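Oligopeptide ABC transporter, periplasmic oligopeptide-binding protein, putative (Thermotoga maritima MSB8, PDB 5IPW) probably binds oligopeptides in the periplasm and delivers them to an ABC transporter for uptake across the membrane. Local coordinates at residues Pro241-Thr246 and Arg257-Trp262; Leu329-Ala334 and Arg606-Phe611; Pro399-Ala404 and Ile581-Leu586. All blocks are in the same frame, centred on the assembly; numbering follows the deposited sequence.

Contact 1 (Pro241-Thr246 and Arg257-Trp262); sequences PWKPIT and RNPYFW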
# COMPACT_ATOMS: atom_id res chain seq x y z
N PRO A 241 19.22 3.70 5.83
CA PRO A 241 20.37 2.82 5.64
C PRO A 241 21.36 3.29 4.56
O PRO A 241 22.54 2.92 4.59
CB PRO A 241 19.73 1.49 5.24
CG PRO A 241 18.41 1.87 4.67
CD PRO A 241 17.96 3.02 5.51
N TRP A 242 20.90 4.07 3.59
CA TRP A 242 21.81 4.71 2.66
C TRP A 242 21.45 6.18 2.49
O TRP A 242 20.32 6.58 2.78
CB TRP A 242 21.81 4.03 1.29
CG TRP A 242 22.09 2.57 1.28
CD1 TRP A 242 23.30 1.98 1.24
CD2 TRP A 242 21.13 1.51 1.28
NE1 TRP A 242 23.17 0.61 1.22
CE2 TRP A 242 21.84 0.30 1.24
CE3 TRP A 242 19.73 1.47 1.30
CZ2 TRP A 242 21.21 -0.94 1.22
CZ3 TRP A 242 19.10 0.23 1.29
CH2 TRP A 242 19.84 -0.95 1.24
N LYS A 243 22.43 6.96 2.02
CA LYS A 243 22.31 8.41 1.83
C LYS A 243 22.88 8.78 0.45
O LYS A 243 23.84 8.16 -0.01
CB LYS A 243 23.10 9.16 2.92
CG LYS A 243 24.60 8.90 2.85
CD LYS A 243 25.42 9.58 3.93
CE LYS A 243 26.88 9.15 3.80
NZ LYS A 243 27.77 9.65 4.89
N PRO A 244 22.31 9.80 -0.21
CA PRO A 244 22.85 10.20 -1.52
C PRO A 244 24.22 10.87 -1.44
O PRO A 244 24.41 11.77 -0.63
CB PRO A 244 21.81 11.18 -2.05
CG PRO A 244 21.08 11.67 -0.84
CD PRO A 244 21.05 10.50 0.10
N ILE A 245 25.16 10.43 -2.26
CA ILE A 245 26.45 11.11 -2.39
C ILE A 245 26.70 11.75 -3.78
O ILE A 245 27.75 12.35 -3.99
CB ILE A 245 27.63 10.20 -1.99
CG1 ILE A 245 27.65 8.92 -2.81
CG2 ILE A 245 27.56 9.88 -0.51
CD1 ILE A 245 28.97 8.16 -2.71
N THR A 246 25.74 11.63 -4.70
CA THR A 246 25.82 12.31 -6.00
C THR A 246 24.50 12.97 -6.36
O THR A 246 23.47 12.71 -5.73
CB THR A 246 26.23 11.37 -7.16
OG1 THR A 246 25.15 10.48 -7.49
CG2 THR A 246 27.47 10.57 -6.82
N ARG A 257 26.25 3.79 2.16
CA ARG A 257 25.81 3.32 3.45
C ARG A 257 25.91 4.42 4.50
O ARG A 257 26.87 5.19 4.53
CB ARG A 257 26.63 2.11 3.89
CG ARG A 257 28.11 2.36 4.09
CD ARG A 257 28.81 1.05 4.38
NE ARG A 257 28.00 0.30 5.31
CZ ARG A 257 27.55 -0.94 5.16
NH1 ARG A 257 27.86 -1.70 4.12
NH2 ARG A 257 26.79 -1.44 6.11
N ASN A 258 24.88 4.50 5.34
CA ASN A 258 24.87 5.38 6.49
C ASN A 258 25.67 4.74 7.62
O ASN A 258 25.22 3.75 8.21
CB ASN A 258 23.44 5.62 6.95
CG ASN A 258 23.37 6.39 8.25
OD1 ASN A 258 24.39 6.78 8.80
ND2 ASN A 258 22.15 6.60 8.75
N PRO A 259 26.85 5.30 7.94
CA PRO A 259 27.73 4.64 8.90
C PRO A 259 27.18 4.65 10.33
O PRO A 259 27.71 3.94 11.17
CB PRO A 259 29.02 5.45 8.80
CG PRO A 259 28.57 6.82 8.41
CD PRO A 259 27.37 6.62 7.53
N TYR A 260 26.13 5.44 10.58
CA TYR A 260 25.46 5.48 11.88
C TYR A 260 24.14 4.73 11.89
O TYR A 260 23.30 4.94 12.78
CB TYR A 260 25.23 6.94 12.29
CG TYR A 260 26.52 7.64 12.62
CD1 TYR A 260 27.09 7.49 13.88
CD2 TYR A 260 27.19 8.40 11.67
CE1 TYR A 260 28.29 8.11 14.20
CE2 TYR A 260 28.39 9.02 11.98
CZ TYR A 260 28.94 8.86 13.26
OH TYR A 260 30.14 9.46 13.61
N PHE A 261 23.92 3.85 10.92
CA PHE A 261 22.66 3.10 10.88
C PHE A 261 22.52 2.24 12.13
O PHE A 261 23.51 1.68 12.63
CB PHE A 261 22.53 2.24 9.62
CG PHE A 261 21.13 1.78 9.36
CD1 PHE A 261 20.11 2.70 9.19
CD2 PHE A 261 20.82 0.43 9.33
CE1 PHE A 261 18.80 2.28 8.99
CE2 PHE A 261 19.52 0.01 9.12
CZ PHE A 261 18.51 0.93 8.95
N TRP A 262 21.28 2.12 12.59
CA TRP A 262 20.96 1.78 13.99
C TRP A 262 20.35 0.40 14.14
O TRP A 262 19.80 0.09 15.19
CB TRP A 262 19.98 2.82 14.56
CG TRP A 262 19.02 3.27 13.53
CD1 TRP A 262 19.17 4.34 12.69
CD2 TRP A 262 17.81 2.64 13.15
NE1 TRP A 262 18.11 4.42 11.83
CE2 TRP A 262 17.25 3.38 12.10
CE3 TRP A 262 17.13 1.51 13.61
CZ2 TRP A 262 16.05 3.04 11.49
CZ3 TRP A 262 15.92 1.17 13.01
CH2 TRP A 262 15.40 1.93 11.95
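Phe261 and Pro241 lie side by side, the phenyl ring covering one side of the pyrrolidine ring. The CB of Phe261 leaves the backbone toward 241-246, and with CG anti to the backbone N (chi1 -164°) the ring runs beside Pro241. Phe261 CG and CD1 pass Pro241 CA, and Phe261 CE1 lies 3.5 Å from Pro241 N. At the tip, Phe261 CZ meets Pro241 CB at 3.9 Å, and that CB sits over the ring face, a CH-pi contact only 11° off the normal. Pro241 CB also lies over one face of the Trp242 indole, offset toward its rim; the proline thus sits between the Trp242 indole and the Phe261 ring, and Phe261 CE1 in turn lies over a face of Trp262. An alanine in place of Phe261 would probably take away the CH-pi partner of Pro241 CB and the contact on Trp262, opening a gap beside the proline.

Backbone contacts set the alignment. Asn258 N donates to Pro241 O at 2.9 Å, nearly straight at N-H but from above the carbonyl plane, and Trp242 faces Arg257 as an antiparallel non-hydrogen-bonded pair. A type I turn, Asn258 to Phe261, brings the phenyl ring round; Asn258 OD1 accepts from Tyr260 N at 2.8 Å in an Asx turn, and ND2 holds Ser240 O. Lys243, extended beyond CG, crosses Pro259 at about a right angle, its NZ 4.0 Å from Pro259 CD. The polar ends of Trp242 and Arg257 turn elsewhere, to Ile274 O and Asp275. The contact is therefore mainly apolar, carried by the proline packed between aromatic rings, with one backbone hydrogen bond between the two segments, just beyond the end of the strand pairing.

Contact 2 (Leu329-Ala334 and Arg606-Phe611); sequences LKWIAA and RNVPEF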
# COMPACT_ATOMS: atom_id res chain seq x y z
N LEU A 329 11.02 -13.30 -9.50
CA LEU A 329 10.27 -13.47 -8.27
C LEU A 329 8.80 -13.23 -8.57
O LEU A 329 8.42 -12.19 -9.11
CB LEU A 329 10.80 -12.52 -7.19
CG LEU A 329 12.28 -12.76 -6.88
CD1 LEU A 329 12.89 -11.57 -6.17
CD2 LEU A 329 12.46 -14.02 -6.06
N LYS A 330 7.98 -14.22 -8.21
CA LYS A 330 6.55 -14.22 -8.52
C LYS A 330 5.77 -13.41 -7.49
O LYS A 330 4.87 -13.94 -6.84
CB LYS A 330 6.01 -15.66 -8.59
CG LYS A 330 6.04 -16.29 -9.97
CD LYS A 330 7.38 -16.94 -10.29
CE LYS A 330 7.45 -17.37 -11.75
NZ LYS A 330 8.83 -17.78 -12.12
N TRP A 331 6.10 -12.14 -7.36
CA TRP A 331 5.34 -11.26 -6.47
C TRP A 331 4.03 -10.87 -7.16
O TRP A 331 3.98 -10.79 -8.39
CB TRP A 331 6.13 -10.00 -6.12
CG TRP A 331 7.41 -10.25 -5.39
CD1 TRP A 331 7.90 -11.45 -4.94
CD2 TRP A 331 8.36 -9.26 -4.98
NE1 TRP A 331 9.09 -11.26 -4.30
CE2 TRP A 331 9.39 -9.93 -4.32
CE3 TRP A 331 8.43 -7.88 -5.13
CZ2 TRP A 331 10.49 -9.26 -3.80
CZ3 TRP A 331 9.52 -7.22 -4.61
CH2 TRP A 331 10.53 -7.91 -3.96
N ILE A 332 3.00 -10.61 -6.37
CA ILE A 332 1.68 -10.27 -6.89
C ILE A 332 1.29 -8.82 -6.57
O ILE A 332 1.80 -8.23 -5.62
CB ILE A 332 0.60 -11.23 -6.35
CG1 ILE A 332 0.46 -11.12 -4.82
CG2 ILE A 332 0.93 -12.67 -6.77
CD1 ILE A 332 -0.75 -11.84 -4.26
N ALA A 333 0.38 -8.27 -7.37
CA ALA A 333 -0.24 -6.99 -7.08
C ALA A 333 -1.34 -7.24 -6.06
O ALA A 333 -1.79 -8.37 -5.91
CB ALA A 333 -0.81 -6.36 -8.34
N ALA A 334 -1.77 -6.19 -5.37
CA ALA A 334 -2.72 -6.33 -4.28
C ALA A 334 -4.14 -5.98 -4.73
O ALA A 334 -4.84 -5.21 -4.06
CB ALA A 334 -2.30 -5.45 -3.11
N ARG A 606 20.83 -11.80 -2.49
CA ARG A 606 20.16 -12.67 -1.55
C ARG A 606 19.33 -11.94 -0.51
O ARG A 606 19.32 -10.71 -0.49
CB ARG A 606 21.22 -13.55 -0.88
CG ARG A 606 21.75 -14.63 -1.80
CD ARG A 606 20.68 -15.68 -2.03
NE ARG A 606 20.54 -16.04 -3.43
CZ ARG A 606 19.60 -16.85 -3.91
NH1 ARG A 606 18.70 -17.41 -3.11
NH2 ARG A 606 19.57 -17.12 -5.21
N ASN A 607 18.64 -12.71 0.33
CA ASN A 607 17.71 -12.20 1.35
C ASN A 607 16.52 -11.47 0.74
O ASN A 607 15.92 -10.60 1.38
CB ASN A 607 18.44 -11.31 2.39
CG ASN A 607 19.14 -12.11 3.49
OD1 ASN A 607 18.90 -13.29 3.67
ND2 ASN A 607 19.99 -11.44 4.23
N VAL A 608 16.18 -11.83 -0.50
CA VAL A 608 15.00 -11.29 -1.17
C VAL A 608 13.89 -12.34 -1.07
O VAL A 608 14.10 -13.48 -1.48
CB VAL A 608 15.26 -10.99 -2.66
CG1 VAL A 608 14.07 -10.28 -3.28
CG2 VAL A 608 16.50 -10.12 -2.84
N PRO A 609 12.71 -11.96 -0.54
CA PRO A 609 11.61 -12.91 -0.37
C PRO A 609 11.09 -13.49 -1.68
O PRO A 609 10.90 -12.75 -2.65
CB PRO A 609 10.50 -12.08 0.29
CG PRO A 609 11.16 -10.87 0.82
CD PRO A 609 12.38 -10.63 -0.01
N GLU A 610 10.83 -14.79 -1.68
CA GLU A 610 10.30 -15.48 -2.85
C GLU A 610 8.93 -14.93 -3.22
O GLU A 610 8.68 -14.57 -4.37
CB GLU A 610 10.20 -16.98 -2.56
CG GLU A 610 10.11 -17.85 -3.80
CD GLU A 610 9.97 -19.33 -3.48
OE1 GLU A 610 9.25 -20.03 -4.23
OE2 GLU A 610 10.56 -19.81 -2.49
N PHE A 611 8.04 -14.87 -2.23
CA PHE A 611 6.68 -14.37 -2.42
C PHE A 611 6.51 -13.04 -1.69
O PHE A 611 7.13 -12.80 -0.66
CB PHE A 611 5.66 -15.39 -1.90
CG PHE A 611 5.85 -16.77 -2.47
CD1 PHE A 611 5.39 -17.10 -3.74
CD2 PHE A 611 6.49 -17.76 -1.72
CE1 PHE A 611 5.56 -18.37 -4.26
CE2 PHE A 611 6.67 -19.04 -2.23
CZ PHE A 611 6.21 -19.34 -3.51
O HOH W 1 8.99 -16.40 -6.69
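Trp331 reaches the 606-611 loop with its indole edge: NE1 donates to Pro609 O at 2.9 Å, with an N-H...O angle of 156° and the oxygen close to the ring plane. The neighbouring Trp331 CD1 lies 3.3 Å from Glu610 O, again at the edge, so two successive carbonyls line the pyrrole side. Farther round the rim, Trp331 CZ2 meets Val608 CG1 at 3.8 Å. That methyl is shared, for Leu329 CD1 touches Val608 CG1 at 3.4 Å, the leucine crossing the valine at about a right angle. CG1 comes forward because it stands anti to the backbone N (chi1 -173°).

Beyond this shell, a water accepts from Lys330 N at 2.8 Å and donates to Glu610 O at 3.0 Å, joining the backbones on the more exposed side. Lys330 centres an inverse gamma turn, closed by a weak bond from Trp331 N to Leu329 O. Backbone bonds to Ala599 and Ser597 hold Leu329 and Trp331 from the other side, and the indole also meets the ring of Trp301. Ile332 then pairs with Leu612 and Thr614. The arrangement is that of a broken strand in a mixed sheet: 326-333 pairs with 599-602 on one side and runs parallel to the edge strand 613-614 on the other, while the loop leading into that edge strand is held by the indole.

Contact 3 (Pro399-Ala404 and Ile581-Leu586); sequences PEWEKA and IHRENL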
# COMPACT_ATOMS: atom_id res chain seq x y z
N PRO A 399 -10.76 -16.65 3.05
CA PRO A 399 -10.69 -17.79 2.13
C PRO A 399 -12.07 -18.19 1.60
O PRO A 399 -12.22 -18.52 0.42
CB PRO A 399 -10.10 -18.90 3.00
CG PRO A 399 -10.49 -18.55 4.40
CD PRO A 399 -10.64 -17.06 4.46
N GLU A 400 -13.08 -18.13 2.48
CA GLU A 400 -14.46 -18.42 2.11
C GLU A 400 -14.88 -17.42 1.02
O GLU A 400 -15.23 -17.81 -0.10
CB GLU A 400 -15.38 -18.31 3.33
CG GLU A 400 -15.02 -19.17 4.54
CD GLU A 400 -15.90 -20.40 4.69
OE1 GLU A 400 -16.21 -21.05 3.67
OE2 GLU A 400 -16.27 -20.74 5.84
N TRP A 401 -14.78 -16.14 1.35
CA TRP A 401 -15.15 -15.04 0.46
C TRP A 401 -14.33 -15.00 -0.83
O TRP A 401 -14.82 -14.51 -1.85
CB TRP A 401 -15.06 -13.70 1.20
CG TRP A 401 -15.57 -12.51 0.43
CD1 TRP A 401 -16.58 -12.49 -0.49
CD2 TRP A 401 -15.10 -11.16 0.53
NE1 TRP A 401 -16.76 -11.22 -0.98
CE2 TRP A 401 -15.86 -10.38 -0.37
CE3 TRP A 401 -14.11 -10.52 1.29
CZ2 TRP A 401 -15.65 -9.01 -0.54
CZ3 TRP A 401 -13.90 -9.16 1.12
CH2 TRP A 401 -14.68 -8.42 0.22
N GLU A 402 -13.11 -15.52 -0.82
CA GLU A 402 -12.36 -15.66 -2.07
C GLU A 402 -13.09 -16.61 -3.01
O GLU A 402 -13.00 -16.46 -4.23
CB GLU A 402 -10.93 -16.15 -1.83
CG GLU A 402 -10.10 -16.27 -3.12
CD GLU A 402 -8.68 -16.80 -2.92
OE1 GLU A 402 -8.41 -17.37 -1.85
OE2 GLU A 402 -7.85 -16.65 -3.84
N LYS A 403 -13.79 -17.60 -2.45
CA LYS A 403 -14.47 -18.62 -3.25
C LYS A 403 -15.94 -18.33 -3.50
O LYS A 403 -16.46 -18.70 -4.56
CB LYS A 403 -14.28 -20.02 -2.66
CG LYS A 403 -12.98 -20.70 -3.07
CD LYS A 403 -12.53 -20.33 -4.49
CE LYS A 403 -11.07 -20.65 -4.75
NZ LYS A 403 -10.55 -19.82 -5.87
N ALA A 404 -16.62 -17.71 -2.53
CA ALA A 404 -17.92 -17.10 -2.79
C ALA A 404 -18.78 -18.03 -3.64
O ALA A 404 -19.12 -19.13 -3.21
CB ALA A 404 -17.71 -15.76 -3.49
N ILE A 581 -20.14 -10.43 5.74
CA ILE A 581 -21.21 -9.69 5.09
C ILE A 581 -21.03 -9.65 3.57
O ILE A 581 -21.91 -10.07 2.82
CB ILE A 581 -21.33 -8.27 5.69
CG1 ILE A 581 -21.99 -8.35 7.07
CG2 ILE A 581 -22.10 -7.36 4.75
CD1 ILE A 581 -22.00 -7.06 7.87
N HIS A 582 -19.87 -9.19 3.10
CA HIS A 582 -19.57 -9.18 1.67
C HIS A 582 -19.61 -10.57 1.03
O HIS A 582 -19.64 -10.70 -0.20
CB HIS A 582 -18.19 -8.57 1.41
CG HIS A 582 -18.18 -7.08 1.34
ND1 HIS A 582 -18.24 -6.39 0.14
CD2 HIS A 582 -18.12 -6.13 2.31
CE1 HIS A 582 -18.21 -5.09 0.38
NE2 HIS A 582 -18.14 -4.91 1.68
N ARG A 583 -19.58 -11.61 1.85
CA ARG A 583 -19.61 -12.99 1.38
C ARG A 583 -21.04 -13.42 1.12
O ARG A 583 -21.34 -13.99 0.08
CB ARG A 583 -19.00 -13.89 2.45
CG ARG A 583 -18.41 -15.19 1.96
CD ARG A 583 -17.46 -15.74 3.01
NE ARG A 583 -18.09 -15.88 4.33
CZ ARG A 583 -17.46 -15.87 5.50
NH1 ARG A 583 -16.14 -15.71 5.57
NH2 ARG A 583 -18.15 -16.01 6.62
N GLU A 584 -21.90 -13.14 2.09
CA GLU A 584 -23.31 -13.49 2.02
C GLU A 584 -24.07 -12.67 0.97
O GLU A 584 -24.96 -13.19 0.30
CB GLU A 584 -23.94 -13.35 3.42
CG GLU A 584 -23.53 -14.49 4.34
CD GLU A 584 -23.67 -14.18 5.82
OE1 GLU A 584 -23.47 -15.10 6.63
OE2 GLU A 584 -23.98 -13.02 6.18
N ASN A 585 -23.71 -11.39 0.83
CA ASN A 585 -24.18 -10.55 -0.26
C ASN A 585 -23.04 -10.38 -1.25
O ASN A 585 -21.91 -10.18 -0.84
CB ASN A 585 -24.58 -9.17 0.25
CG ASN A 585 -25.52 -9.24 1.44
OD1 ASN A 585 -26.73 -9.07 1.30
ND2 ASN A 585 -24.97 -9.49 2.63
N LEU A 586 -23.32 -10.46 -2.54
CA LEU A 586 -22.24 -10.38 -3.53
C LEU A 586 -22.34 -9.12 -4.38
O LEU A 586 -22.44 -9.19 -5.61
CB LEU A 586 -22.21 -11.65 -4.39
CG LEU A 586 -21.05 -12.62 -4.14
CD1 LEU A 586 -20.86 -12.91 -2.66
CD2 LEU A 586 -21.30 -13.91 -4.90
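Trp401 and His582 carry the apolar part of the contact. The CB of His582 sits over one face of the indole, offset toward the rim, 3.2 Å from Trp401 CZ2 and 3.4 Å from Trp401 CE2. The two side chains point the same way, but their rings meet obliquely, centroids 5.1 Å apart and planes at 45°. With CG anti to its backbone N (chi1 -174°), the Trp401 indole is laid against the last turn of helix 568-584. Its NE1 comes near His582 O, but the angle is too poor for a hydrogen bond. Farther along, Ala404 CB and Leu586 CD2 make a looser contact at 4.3 Å.

Aliphatic contacts are led by Arg583, whose methylenes cross Trp401 and Glu400. Arg583 CG packs 3.7 Å from Trp401 CB, and Arg583 CD lies 3.3 Å from Glu400 CB. The chain bends at chi3 (55°), turning NE aside, and Glu400 CG lies over one face of the guanidinium.

Charged and polar links run mostly to outside partners. Arg583 NH1 forms a salt bridge with Asp398 OD2, while OD1 of that carboxylate accepts from Trp401 N in the short, weakly bonded helix about 399-403. Glu400 OE2 stands 5.0 Å from Arg583 NH1, its opposite charge close but not in contact. His582 NE2 is hydrogen-bonded to Ile507 O, and its ring meets Trp587 edge-to-face.

No hydrogen bond joins the two segments directly. Cohesion between them therefore rests on the indole and the arginine methylenes, with Asp398 linking both sides as the direct charge partner of Arg583; Glu400 is likely to add only a longer-range attraction.

The contacts spread across the protein: contacts 1 and 3 lie on opposite sides of the chain's centre, their own centres about 47 Å apart, and the centre of contact 2 is about 25 Å from that of contact 1 and 27 Å from that of contact 3. None touches another. Contact 1 is local, closing before contact 2 opens, and belongs to the mixed sheet containing strands 242-244 and 252-257. Contact 2 joins strand 326-333 to a loop near the C-terminus, and the long chain between its segments includes both helices of contact 3. The late chain thus returns twice to earlier elements, first helix to helix, then loop to strand, tying distant stretches of this solute-binding protein together.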